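Local coordinates for UL18 protein (Human herpesvirus 5, PDB 3D2U) that binds the host inhibitory receptor LILRB1 as a viral MHC class I mimic and so modulates natural killer cell activity, at residues K128-L131 against T132-T135. The protein carries 4 engineered substitutions. Residues are numbered along the deposited sequence; the frame is centred on the assembly and turned at random.
Sequences KDNL and TLWT
Thr132 donates a hydrogen bond from OG1 to Asn130 OD1. At 2.4 Å between Thr132 OG1 and Asn130 OD1 the bond is modelled very short, and its exact length is doubtful. The two side chains meet at about a right angle, two residues apart on one continuous loop. Asn130 CG sits between its own backbone N and carbonyl carbon (chi1 51°), and Thr132 OG1 takes the same place on its residue (chi1 73°), which brings OD1 and OG1 together. The methyl of Thr132 also lies against the asparagine: Thr132 CG2 is 3.3 Å from Asn130 O and 3.9 Å from Asn130 CB. Asn130 is the third residue of a type II' beta turn from Lys128 to Leu131, and Thr132 follows the turn directly. The loop follows strand 122-127, at the edge of the alpha1-alpha2 platform sheet of the MHC class I fold, and precedes helix 148-156. Leu131 is buried against Phe110 of strand 110-119 and Leu170 of helix 161-171. Further along, Trp134 NE1 is hydrogen-bonded to Thr163 OG1, and the Trp134 side chain packs on an apolar side chain of the bound peptide. If its short length is set aside, the hydroxyl-amide bond would link the turn's third residue to the first residue after it, in a largely exposed surface contact.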
ATOM      1  N   LYS A 128      11.264  12.490 -21.249  1.00 58.03           N
ATOM      2  CA  LYS A 128      10.658  13.600 -20.548  1.00 55.60           C
ATOM      3  C   LYS A 128      10.899  14.918 -21.235  1.00 56.61           C
ATOM      4  O   LYS A 128      11.338  14.981 -22.374  1.00 54.47           O
ATOM      5  CB  LYS A 128      11.206  13.731 -19.137  1.00 42.42           C
ATOM      6  CG  LYS A 128      11.109  12.479 -18.288  1.00 57.32           C
ATOM      7  CD  LYS A 128      11.965  12.615 -17.054  1.00 55.50           C
ATOM      8  CE  LYS A 128      11.895  11.347 -16.223  1.00 52.15           C
ATOM      9  NZ  LYS A 128      10.780  11.389 -15.237  1.00 52.04           N
ATOM     10  N   ASP A 129      10.646  15.988 -20.506  1.00 53.96           N
ATOM     11  CA  ASP A 129      10.921  17.360 -20.900  1.00 45.48           C
ATOM     12  C   ASP A 129      10.789  17.617 -22.397  1.00 58.98           C
ATOM     13  O   ASP A 129       9.762  17.266 -22.973  1.00 63.91           O
ATOM     14  CB  ASP A 129      12.300  17.768 -20.437  1.00 39.98           C
ATOM     15  CG  ASP A 129      12.533  17.264 -19.047  1.00 55.56           C
ATOM     16  OD1 ASP A 129      11.563  17.021 -18.314  1.00 58.25           O
ATOM     17  OD2 ASP A 129      13.707  17.097 -18.656  1.00 64.47           O
ATOM     18  N   ASN A 130      11.731  18.189 -23.012  1.00 53.70           N
ATOM     19  CA  ASN A 130      11.538  18.424 -24.449  1.00 28.67           C
ATOM     20  C   ASN A 130      11.055  17.196 -25.273  1.00 48.72           C
ATOM     21  O   ASN A 130      10.634  17.344 -26.424  1.00 48.64           O
ATOM     22  CB  ASN A 130      12.836  18.981 -25.013  1.00 48.14           C
ATOM     23  CG  ASN A 130      14.052  18.160 -24.664  1.00 63.19           C
ATOM     24  OD1 ASN A 130      14.866  17.871 -25.551  1.00 62.01           O
ATOM     25  ND2 ASN A 130      14.204  17.790 -23.395  1.00 59.47           N
ATOM     26  N   LEU A 131      11.096  16.001 -24.693  1.00 57.24           N
ATOM     27  CA  LEU A 131      10.682  14.776 -25.371  1.00 43.04           C
ATOM     28  C   LEU A 131      11.498  14.492 -26.639  1.00 47.37           C
ATOM     29  O   LEU A 131      10.974  14.081 -27.679  1.00 52.93           O
ATOM     30  CB  LEU A 131       9.169  14.839 -25.652  1.00 50.37           C
ATOM     31  CG  LEU A 131       8.340  15.039 -24.363  1.00 55.27           C
ATOM     32  CD1 LEU A 131       6.858  15.245 -24.671  1.00 44.81           C
ATOM     33  CD2 LEU A 131       8.526  13.833 -23.445  1.00 31.15           C
ATOM     34  N   THR A 132      12.808  14.692 -26.523  1.00 59.15           N
ATOM     35  CA  THR A 132      13.728  14.444 -27.627  1.00 49.78           C
ATOM     36  C   THR A 132      14.843  13.447 -27.226  1.00 53.81           C
ATOM     37  O   THR A 132      15.300  12.674 -28.067  1.00 58.57           O
ATOM     38  CB  THR A 132      14.375  15.777 -28.129  1.00 55.58           C
ATOM     39  OG1 THR A 132      15.341  16.239 -27.177  1.00 55.59           O
ATOM     40  CG2 THR A 132      13.307  16.857 -28.296  1.00 45.92           C
ATOM     41  N   LEU A 133      15.238  13.443 -25.945  1.00 50.87           N
ATOM     42  CA  LEU A 133      16.322  12.580 -25.436  1.00 52.12           C
ATOM     43  C   LEU A 133      15.939  11.448 -24.452  1.00 58.02           C
ATOM     44  O   LEU A 133      15.602  11.719 -23.296  1.00 51.54           O
ATOM     45  CB  LEU A 133      17.415  13.480 -24.790  1.00 59.46           C
ATOM     46  CG  LEU A 133      17.743  13.617 -23.282  1.00 55.09           C
ATOM     47  CD1 LEU A 133      19.166  13.120 -23.027  1.00 47.94           C
ATOM     48  CD2 LEU A 133      17.656  15.079 -22.815  1.00 58.18           C
ATOM     49  N   TRP A 134      16.011  10.185 -24.886  1.00 54.32           N
ATOM     50  CA  TRP A 134      15.684   9.059 -23.986  1.00 50.52           C
ATOM     51  C   TRP A 134      16.791   8.805 -22.966  1.00 38.20           C
ATOM     52  O   TRP A 134      17.969   8.875 -23.289  1.00 68.33           O
ATOM     53  CB  TRP A 134      15.468   7.735 -24.744  1.00 50.04           C
ATOM     54  CG  TRP A 134      14.227   7.642 -25.583  1.00 43.98           C
ATOM     55  CD1 TRP A 134      14.086   8.057 -26.872  1.00 52.73           C
ATOM     56  CD2 TRP A 134      12.956   7.084 -25.200  1.00 45.75           C
ATOM     57  NE1 TRP A 134      12.816   7.794 -27.321  1.00 51.89           N
ATOM     58  CE2 TRP A 134      12.101   7.203 -26.319  1.00 44.52           C
ATOM     59  CE3 TRP A 134      12.460   6.502 -24.025  1.00 47.06           C
ATOM     60  CZ2 TRP A 134      10.769   6.762 -26.297  1.00 47.03           C
ATOM     61  CZ3 TRP A 134      11.130   6.062 -24.006  1.00 50.48           C
ATOM     62  CH2 TRP A 134      10.303   6.197 -25.138  1.00 42.72           C
ATOM     63  N   THR A 135      16.404   8.516 -21.732  1.00 38.37           N
ATOM     64  CA  THR A 135      17.364   8.198 -20.694  1.00 42.88           C
ATOM     65  C   THR A 135      17.207   6.701 -20.430  1.00 56.42           C
ATOM     66  O   THR A 135      16.270   6.081 -20.948  1.00 40.21           O
ATOM     67  CB  THR A 135      17.115   9.012 -19.416  1.00 49.88           C
ATOM     68  OG1 THR A 135      15.744   8.902 -19.024  1.00 50.89           O
ATOM     69  CG2 THR A 135      17.459  10.482 -19.656  1.00 45.50           C
TER